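Local coordinates for putative GAF sensor protein (Burkholderia vietnamiensis, PDB 5HL6), which probably reduces the R-sulfoxide of free methionine, using a GAF domain, at residues K20-Y24 and R149-D154; S55-L59 and S144-F150; F64-D68 and T135-V139. Residues are numbered along the deposited sequence.

Contact 1 of 3, residues K20-Y24 and R149-D154; sequences KAELY and RFDDED
A salt-bridge network at the N-terminal ends of two helices of the GAF domain, 20-35 and 152-176, joins the first turn of the former to the loop that leads into the latter. Residues 20-24 are regular helix, with Tyr24 N bonded to Lys20 O at 2.9 Å, whereas Arg149, Phe150 and Asp151 are extended or turned before the helix starts at Asp152. The backbones come nearest at Lys20 and Glu153, CA to CA 6.5 Å. Lys20, m at chi1 and t in the remaining torsions, stretches over Glu153, its CD 3.7 Å from Glu153 CB, and puts its ammonium group between two carboxylates: NZ lies 2.8 Å from Asp151 OD2 and a very short 2.3 Å from Asp154 OD2. These two acids form a capping box at the N-terminus of helix 152-176. Asp151, chi1 p, is the N-cap; its OD1 accepts from Asp154 N at 3.1 Å and weakly from Glu153 N at 2.8 Å, while Asp151 N donates back to Asp154 OD2 at 3.1 Å. Lys20 thus brings positive charge from helix 20-35 to both acids of the cap. The other oxygen of Asp154 receives the hydroxyl of Tyr24, OH to OD1 2.6 Å, at the ring edge, and has a long ion pair with Arg149, OD1 to NH1 3.7 Å. Arg149 itself bonds mainly to the backbone oxygen of Asp57. Water 1 accepts from Lys20 NZ at 2.9 Å and donates to Arg149 O at 3.0 Å. Farther along helix 152-176, Met158 and Leu161 pack against Tyr24.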
loop_
_atom_site.group_PDB
_atom_site.type_symbol
_atom_site.label_atom_id
_atom_site.label_comp_id
_atom_site.label_asym_id
_atom_site.label_seq_id
_atom_site.Cartn_x
_atom_site.Cartn_y
_atom_site.Cartn_z
ATOM N N LYS B 20 -2.791 -25.074 6.775
ATOM C CA LYS B 20 -1.975 -23.864 6.744
ATOM C C LYS B 20 -0.803 -24.018 5.784
ATOM O O LYS B 20 -0.466 -23.085 5.044
ATOM C CB LYS B 20 -1.476 -23.522 8.148
ATOM C CG LYS B 20 -2.528 -22.912 9.045
ATOM C CD LYS B 20 -1.905 -22.220 10.247
ATOM C CE LYS B 20 -2.972 -21.535 11.085
ATOM N NZ LYS B 20 -2.385 -20.709 12.171
ATOM N N ALA B 21 -0.174 -25.196 5.776
ATOM C CA ALA B 21 0.986 -25.413 4.920
ATOM C C ALA B 21 0.612 -25.292 3.447
ATOM O O ALA B 21 1.315 -24.638 2.668
ATOM C CB ALA B 21 1.601 -26.782 5.215
ATOM N N GLU B 22 -0.503 -25.910 3.051
ATOM C CA GLU B 22 -0.923 -25.850 1.655
ATOM C C GLU B 22 -1.330 -24.438 1.259
ATOM O O GLU B 22 -0.981 -23.969 0.166
ATOM C CB GLU B 22 -2.068 -26.830 1.411
ATOM C CG GLU B 22 -1.650 -28.287 1.484
ATOM C CD GLU B 22 -2.832 -29.227 1.544
ATOM O OE1 GLU B 22 -3.889 -28.816 2.068
ATOM O OE2 GLU B 22 -2.709 -30.374 1.063
ATOM N N LEU B 23 -2.057 -23.738 2.137
ATOM C CA LEU B 23 -2.488 -22.380 1.819
ATOM C C LEU B 23 -1.298 -21.444 1.651
ATOM O O LEU B 23 -1.262 -20.639 0.713
ATOM C CB LEU B 23 -3.438 -21.861 2.903
ATOM N N TYR B 24 -0.310 -21.532 2.548
ATOM C CA TYR B 24 0.880 -20.698 2.409
ATOM C C TYR B 24 1.686 -21.065 1.168
ATOM O O TYR B 24 2.302 -20.190 0.549
ATOM C CB TYR B 24 1.761 -20.803 3.658
ATOM C CG TYR B 24 1.356 -19.855 4.771
ATOM C CD1 TYR B 24 1.612 -18.490 4.676
ATOM C CD2 TYR B 24 0.734 -20.329 5.923
ATOM C CE1 TYR B 24 1.245 -17.622 5.692
ATOM C CE2 TYR B 24 0.359 -19.467 6.944
ATOM C CZ TYR B 24 0.617 -18.116 6.824
ATOM O OH TYR B 24 0.247 -17.261 7.845
ATOM N N ARG B 149 -3.554 -15.357 16.907
ATOM C CA ARG B 149 -3.910 -15.694 15.533
ATOM C C ARG B 149 -2.783 -16.435 14.816
ATOM O O ARG B 149 -3.052 -17.235 13.910
ATOM C CB ARG B 149 -4.291 -14.419 14.776
ATOM C CG ARG B 149 -4.213 -14.486 13.246
ATOM C CD ARG B 149 -5.395 -15.219 12.644
ATOM N NE ARG B 149 -5.399 -15.161 11.181
ATOM C CZ ARG B 149 -4.721 -15.992 10.396
ATOM N NH1 ARG B 149 -3.963 -16.943 10.931
ATOM N NH2 ARG B 149 -4.797 -15.875 9.075
ATOM N N PHE B 150 -1.530 -16.208 15.211
ATOM C CA PHE B 150 -0.370 -16.758 14.519
ATOM C C PHE B 150 0.318 -17.810 15.382
ATOM O O PHE B 150 0.690 -17.539 16.531
ATOM C CB PHE B 150 0.620 -15.650 14.148
ATOM C CG PHE B 150 -0.009 -14.502 13.405
ATOM C CD1 PHE B 150 -0.415 -14.653 12.089
ATOM C CD2 PHE B 150 -0.198 -13.273 14.024
ATOM C CE1 PHE B 150 -0.999 -13.599 11.404
ATOM C CE2 PHE B 150 -0.786 -12.217 13.347
ATOM C CZ PHE B 150 -1.185 -12.381 12.037
ATOM N N ASP B 151 0.494 -19.006 14.822
ATOM C CA ASP B 151 1.229 -20.089 15.454
ATOM C C ASP B 151 2.493 -20.375 14.650
ATOM O O ASP B 151 2.842 -19.643 13.715
ATOM C CB ASP B 151 0.340 -21.331 15.598
ATOM C CG ASP B 151 -0.228 -21.818 14.268
ATOM O OD1 ASP B 151 0.459 -21.716 13.227
ATOM O OD2 ASP B 151 -1.372 -22.321 14.267
ATOM N N ASP B 152 3.178 -21.466 15.000
ATOM C CA ASP B 152 4.439 -21.759 14.331
ATOM C C ASP B 152 4.255 -22.094 12.855
ATOM O O ASP B 152 5.201 -21.930 12.075
ATOM C CB ASP B 152 5.164 -22.902 15.036
ATOM C CG ASP B 152 6.637 -22.930 14.699
ATOM O OD1 ASP B 152 7.292 -21.873 14.844
ATOM O OD2 ASP B 152 7.130 -23.992 14.259
ATOM N N GLU B 153 3.068 -22.561 12.456
ATOM C CA GLU B 153 2.796 -22.764 11.036
ATOM C C GLU B 153 2.697 -21.433 10.307
ATOM O O GLU B 153 3.171 -21.305 9.173
ATOM C CB GLU B 153 1.511 -23.568 10.849
ATOM C CG GLU B 153 1.642 -25.053 11.117
ATOM C CD GLU B 153 0.362 -25.802 10.805
ATOM O OE1 GLU B 153 -0.646 -25.580 11.511
ATOM O OE2 GLU B 153 0.358 -26.597 9.839
ATOM N N ASP B 154 2.079 -20.432 10.940
ATOM C CA ASP B 154 2.089 -19.091 10.364
ATOM C C ASP B 154 3.501 -18.527 10.341
ATOM O O ASP B 154 3.878 -17.813 9.403
ATOM C CB ASP B 154 1.162 -18.161 11.147
ATOM C CG ASP B 154 -0.290 -18.545 11.019
ATOM O OD1 ASP B 154 -0.813 -18.478 9.886
ATOM O OD2 ASP B 154 -0.909 -18.905 12.050
HETATM O O HOH W 1 -4.868 -19.433 13.004
#

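Contact 2 of 3, residues S55-L59 and S144-F150; sequences SLDRL and SPVAARF. With EDO (1,2-ethanediol), chain C.
Arg149 makes two hydrogen bonds to one backbone oxygen, NE and NH2 each donating to Asp57 O at 3.0 Å. Chi1 t and chi2 p turn the side chain across residues 55-59. Asp57 OD1 adds charge attraction at 3.5 Å from Arg149 NH2, but lies well out of the guanidinium plane, so no N-H points at it. A third bond joins the backbones through a side chain: Ser144 OG donates to Arg58 O at 2.7 Å and accepts from Val146 N at 3.0 Å, closing an ST turn. A type II turn, Val146 to Arg149, then reverses the chain. Arg58, with phi and psi of 59° and 46°, lays a face of its guanidinium over Arg149 CD, 3.4 Å from Arg58 NH2; the like charges, Arg58 NH2 and Arg149 NE 3.7 Å apart, are offset by Asp57, whose OD2 is 3.5 Å from Arg58 NE. An ethanediol O1, probably from the crystallisation liquor, bridges Leu56 O and Leu59 N, 3.1 Å from each. The backbones are closest at Leu59 and Ser144, CA to CA 4.3 Å; beside them Leu59 CD2 meets the edge of the Phe150 ring at CZ, 3.7 Å. The contact thus ties the connection from helix 41-55 to strand 61-67 to that from strand 136-144 to helix 152-176, with Leu56 packed on helix 20-35 and Phe150 on strands 123-130 and 136-144.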
loop_
_atom_site.group_PDB
_atom_site.type_symbol
_atom_site.label_atom_id
_atom_site.label_comp_id
_atom_site.label_asym_id
_atom_site.label_seq_id
_atom_site.Cartn_x
_atom_site.Cartn_y
_atom_site.Cartn_z
ATOM N N SER B 55 -5.575 -12.357 1.241
ATOM C CA SER B 55 -5.648 -13.810 1.144
ATOM C C SER B 55 -5.791 -14.516 2.488
ATOM O O SER B 55 -6.219 -15.674 2.509
ATOM C CB SER B 55 -4.405 -14.350 0.428
ATOM O OG SER B 55 -4.268 -13.741 -0.848
ATOM N N LEU B 56 -5.445 -13.867 3.598
ATOM C CA LEU B 56 -5.561 -14.459 4.926
ATOM C C LEU B 56 -6.648 -13.749 5.726
ATOM O O LEU B 56 -6.791 -12.526 5.647
ATOM C CB LEU B 56 -4.225 -14.390 5.670
ATOM C CG LEU B 56 -3.035 -14.922 4.867
ATOM C CD1 LEU B 56 -1.740 -14.531 5.524
ATOM C CD2 LEU B 56 -3.097 -16.428 4.703
ATOM N N ASP B 57 -7.421 -14.517 6.489
ATOM C CA ASP B 57 -8.525 -13.927 7.231
ATOM C C ASP B 57 -8.041 -13.420 8.588
ATOM O O ASP B 57 -6.925 -13.710 9.027
ATOM C CB ASP B 57 -9.671 -14.933 7.394
ATOM C CG ASP B 57 -9.394 -15.986 8.458
ATOM O OD1 ASP B 57 -8.213 -16.309 8.707
ATOM O OD2 ASP B 57 -10.369 -16.500 9.044
ATOM N N ARG B 58 -8.885 -12.618 9.235
ATOM C CA ARG B 58 -8.641 -12.142 10.598
ATOM C C ARG B 58 -7.328 -11.362 10.707
ATOM O O ARG B 58 -6.532 -11.576 11.622
ATOM C CB ARG B 58 -8.661 -13.312 11.585
ATOM C CG ARG B 58 -9.983 -14.059 11.646
ATOM C CD ARG B 58 -9.895 -15.247 12.596
ATOM N NE ARG B 58 -8.900 -16.232 12.166
ATOM C CZ ARG B 58 -8.329 -17.124 12.972
ATOM N NH1 ARG B 58 -8.642 -17.157 14.261
ATOM N NH2 ARG B 58 -7.435 -17.979 12.494
ATOM N N LEU B 59 -7.102 -10.451 9.755
ATOM C CA LEU B 59 -5.952 -9.556 9.761
ATOM C C LEU B 59 -6.419 -8.107 9.840
ATOM O O LEU B 59 -7.491 -7.757 9.337
ATOM C CB LEU B 59 -5.088 -9.730 8.508
ATOM C CG LEU B 59 -4.454 -11.092 8.242
ATOM C CD1 LEU B 59 -3.506 -10.989 7.059
ATOM C CD2 LEU B 59 -3.718 -11.576 9.486
ATOM N N SER B 144 -3.182 -9.021 13.762
ATOM C CA SER B 144 -4.536 -9.538 13.835
ATOM C C SER B 144 -5.228 -8.940 15.048
ATOM O O SER B 144 -4.578 -8.701 16.070
ATOM C CB SER B 144 -4.530 -11.068 13.958
ATOM O OG SER B 144 -5.823 -11.582 14.250
ATOM N N PRO B 145 -6.535 -8.670 14.963
ATOM C CA PRO B 145 -7.278 -8.239 16.154
ATOM C C PRO B 145 -7.692 -9.388 17.056
ATOM O O PRO B 145 -8.365 -9.148 18.066
ATOM C CB PRO B 145 -8.509 -7.535 15.558
ATOM C CG PRO B 145 -8.740 -8.231 14.251
ATOM C CD PRO B 145 -7.385 -8.697 13.755
ATOM N N VAL B 146 -7.300 -10.617 16.725
ATOM C CA VAL B 146 -7.653 -11.809 17.488
ATOM C C VAL B 146 -6.413 -12.305 18.224
ATOM O O VAL B 146 -5.315 -12.346 17.656
ATOM C CB VAL B 146 -8.228 -12.904 16.567
ATOM C CG1 VAL B 146 -8.464 -14.191 17.343
ATOM C CG2 VAL B 146 -9.517 -12.427 15.912
ATOM N N ALA B 147 -6.590 -12.683 19.487
ATOM C CA ALA B 147 -5.478 -13.200 20.276
ATOM C C ALA B 147 -4.964 -14.515 19.692
ATOM O O ALA B 147 -5.745 -15.372 19.267
ATOM C CB ALA B 147 -5.911 -13.401 21.727
ATOM N N ALA B 148 -3.635 -14.656 19.657
ATOM C CA ALA B 148 -2.971 -15.885 19.215
ATOM C C ALA B 148 -3.429 -16.321 17.821
ATOM O O ALA B 148 -3.664 -17.504 17.563
ATOM C CB ALA B 148 -3.180 -17.008 20.232
ATOM N N ARG B 149 -3.554 -15.357 16.907
ATOM C CA ARG B 149 -3.910 -15.694 15.533
ATOM C C ARG B 149 -2.783 -16.435 14.816
ATOM O O ARG B 149 -3.052 -17.235 13.910
ATOM C CB ARG B 149 -4.291 -14.419 14.776
ATOM C CG ARG B 149 -4.213 -14.486 13.246
ATOM C CD ARG B 149 -5.395 -15.219 12.644
ATOM N NE ARG B 149 -5.399 -15.161 11.181
ATOM C CZ ARG B 149 -4.721 -15.992 10.396
ATOM N NH1 ARG B 149 -3.963 -16.943 10.931
ATOM N NH2 ARG B 149 -4.797 -15.875 9.075
ATOM N N PHE B 150 -1.530 -16.208 15.211
ATOM C CA PHE B 150 -0.370 -16.758 14.519
ATOM C C PHE B 150 0.318 -17.810 15.382
ATOM O O PHE B 150 0.690 -17.539 16.531
ATOM C CB PHE B 150 0.620 -15.650 14.148
ATOM C CG PHE B 150 -0.009 -14.502 13.405
ATOM C CD1 PHE B 150 -0.415 -14.653 12.089
ATOM C CD2 PHE B 150 -0.198 -13.273 14.024
ATOM C CE1 PHE B 150 -0.999 -13.599 11.404
ATOM C CE2 PHE B 150 -0.786 -12.217 13.347
ATOM C CZ PHE B 150 -1.185 -12.381 12.037
HETATM C C1 EDO C . -8.032 -8.861 6.144
HETATM O O1 EDO C . -8.198 -10.074 6.896
HETATM C C2 EDO C . -8.855 -8.922 4.860
HETATM O O2 EDO C . -8.496 -10.104 4.131
HETATM O O HOH W 1 -4.868 -19.433 13.004
#

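Contact 3 of 3, residues F64-D68 and T135-V139; sequences FYFFD and TLIGV. With EDO (1,2-ethanediol), chain D.
Strands 64-67 and 136-139 run antiparallel, their axes 4.4 Å apart at closest approach and their directions 153° apart. Tyr65 and Val139 form a hydrogen-bonded pair, Tyr65 N to Val139 O 3.0 Å and Val139 N to Tyr65 O 2.8 Å; Phe66 and Gly138 follow as a non-hydrogen-bonded pair, CA to CA 4.1 Å. Beyond it Phe67 N donates to Ile137 O at 2.9 Å. These are central neighbours in the antiparallel GAF sheet, and on the far edge of 136-139 Ile137 and Gly138 both oppose Leu129 in a classic beta bulge. Gly138, at phi 163° and psi -148°, brings its CA to 3.1 Å from Tyr65 O in a CA-H...O contact; a CB there would clash with that oxygen. Tyr65 CB packs on Val139 CG2 at 3.9 Å, on the sheet face toward helix 91-99. Phe67, chi1 t, receives Leu136 CD2 over its ring in a CH-pi contact, 3.9 Å from the centroid. Phe66 CD1 lies 4.0 Å from Ile137 CG2.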
loop_
_atom_site.group_PDB
_atom_site.type_symbol
_atom_site.label_atom_id
_atom_site.label_comp_id
_atom_site.label_asym_id
_atom_site.label_seq_id
_atom_site.Cartn_x
_atom_site.Cartn_y
_atom_site.Cartn_z
ATOM N N PHE B 64 5.325 -3.431 5.158
ATOM C CA PHE B 64 6.774 -3.365 5.295
ATOM C C PHE B 64 7.208 -2.151 6.105
ATOM O O PHE B 64 6.603 -1.083 6.016
ATOM C CB PHE B 64 7.435 -3.256 3.913
ATOM C CG PHE B 64 7.264 -4.471 3.057
ATOM C CD1 PHE B 64 8.178 -5.513 3.127
ATOM C CD2 PHE B 64 6.209 -4.561 2.165
ATOM C CE1 PHE B 64 8.039 -6.641 2.335
ATOM C CE2 PHE B 64 6.067 -5.676 1.354
ATOM C CZ PHE B 64 6.986 -6.725 1.447
ATOM N N TYR B 65 8.290 -2.309 6.868
ATOM C CA TYR B 65 9.129 -1.191 7.288
ATOM C C TYR B 65 10.495 -1.419 6.664
ATOM O O TYR B 65 11.018 -2.542 6.703
ATOM C CB TYR B 65 9.261 -1.059 8.821
ATOM C CG TYR B 65 7.984 -0.681 9.532
ATOM C CD1 TYR B 65 7.758 0.622 9.957
ATOM C CD2 TYR B 65 7.009 -1.634 9.798
ATOM C CE1 TYR B 65 6.586 0.965 10.611
ATOM C CE2 TYR B 65 5.844 -1.307 10.443
ATOM C CZ TYR B 65 5.624 -0.007 10.845
ATOM O OH TYR B 65 4.446 0.313 11.487
ATOM N N PHE B 66 11.059 -0.379 6.064
ATOM C CA PHE B 66 12.350 -0.491 5.399
ATOM C C PHE B 66 13.414 0.237 6.208
ATOM O O PHE B 66 13.202 1.370 6.658
ATOM C CB PHE B 66 12.270 0.047 3.965
ATOM C CG PHE B 66 11.492 -0.851 3.044
ATOM C CD1 PHE B 66 11.936 -2.143 2.788
ATOM C CD2 PHE B 66 10.319 -0.420 2.448
ATOM C CE1 PHE B 66 11.227 -2.996 1.959
ATOM C CE2 PHE B 66 9.601 -1.269 1.602
ATOM C CZ PHE B 66 10.063 -2.556 1.359
ATOM N N PHE B 67 14.549 -0.428 6.397
ATOM C CA PHE B 67 15.691 0.153 7.085
ATOM C C PHE B 67 16.335 1.223 6.212
ATOM O O PHE B 67 16.715 0.952 5.067
ATOM C CB PHE B 67 16.688 -0.952 7.417
ATOM C CG PHE B 67 17.794 -0.519 8.319
ATOM C CD1 PHE B 67 17.517 -0.017 9.585
ATOM C CD2 PHE B 67 19.113 -0.642 7.922
ATOM C CE1 PHE B 67 18.549 0.375 10.435
ATOM C CE2 PHE B 67 20.147 -0.258 8.767
ATOM C CZ PHE B 67 19.860 0.256 10.023
ATOM N N ASP B 68 16.459 2.443 6.742
ATOM C CA ASP B 68 17.043 3.541 5.983
ATOM C C ASP B 68 18.522 3.743 6.296
ATOM O O ASP B 68 19.082 4.796 5.982
ATOM C CB ASP B 68 16.253 4.834 6.209
ATOM C CG ASP B 68 16.498 5.467 7.580
ATOM O OD1 ASP B 68 17.123 4.839 8.464
ATOM O OD2 ASP B 68 16.043 6.616 7.769
ATOM N N THR B 135 23.021 -7.307 4.521
ATOM C CA THR B 135 22.387 -6.018 4.782
ATOM C C THR B 135 20.975 -6.211 5.320
ATOM O O THR B 135 20.211 -7.031 4.805
ATOM C CB THR B 135 22.326 -5.200 3.485
ATOM O OG1 THR B 135 23.650 -4.993 2.976
ATOM C CG2 THR B 135 21.641 -3.854 3.715
ATOM N N LEU B 136 20.613 -5.438 6.352
ATOM C CA LEU B 136 19.229 -5.421 6.808
ATOM C C LEU B 136 18.367 -4.652 5.804
ATOM O O LEU B 136 18.579 -3.449 5.605
ATOM C CB LEU B 136 19.130 -4.775 8.198
ATOM C CG LEU B 136 17.708 -4.605 8.719
ATOM C CD1 LEU B 136 17.067 -5.964 8.935
ATOM C CD2 LEU B 136 17.701 -3.777 10.014
ATOM N N ILE B 137 17.406 -5.341 5.170
ATOM C CA ILE B 137 16.457 -4.687 4.260
ATOM C C ILE B 137 15.378 -3.952 5.048
ATOM O O ILE B 137 15.069 -2.783 4.777
ATOM C CB ILE B 137 15.823 -5.710 3.299
ATOM C CG1 ILE B 137 16.890 -6.361 2.410
ATOM C CG2 ILE B 137 14.669 -5.035 2.442
ATOM C CD1 ILE B 137 16.441 -7.645 1.710
ATOM N N GLY B 138 14.783 -4.632 6.023
ATOM C CA GLY B 138 13.702 -4.074 6.836
ATOM C C GLY B 138 12.979 -5.206 7.549
ATOM O O GLY B 138 13.582 -6.225 7.885
ATOM N N VAL B 139 11.673 -5.023 7.762
ATOM C CA VAL B 139 10.856 -6.091 8.324
ATOM C C VAL B 139 9.523 -6.159 7.598
ATOM O O VAL B 139 9.049 -5.178 7.024
ATOM C CB VAL B 139 10.605 -5.926 9.836
ATOM C CG1 VAL B 139 11.922 -5.744 10.600
ATOM C CG2 VAL B 139 9.633 -4.778 10.092
HETATM C C1 EDO D . 23.180 -1.697 6.129
HETATM O O1 EDO D . 22.340 -0.634 5.644
HETATM C C2 EDO D . 22.654 -2.235 7.457
HETATM O O2 EDO D . 22.643 -3.674 7.494
HETATM O O HOH W 2 15.819 -0.874 2.786
HETATM O O HOH W 3 19.019 -1.392 3.962
#

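How the contacts relate
Contacts 1 and 2 form one continuous region, their centres about 11 Å apart. They share Arg149 and Phe150, so the same loop meets both helix 20-35 and residues 55-59; Tyr24 OH touches Leu56 CD1 at 4.1 Å, and water 1 belongs to both. Contact 3 lies across the chain's centre, its own centre about 23 Å from each of theirs, with nearest atoms about 13 Å from contact 1 and about 12 Å from contact 2. Strand 136-144 links the two ends, running from the pairing of contact 3 to Ser144 of contact 2. Tyr65 of contact 3 packs on Cys117, which is disulfide-bonded to Cys83.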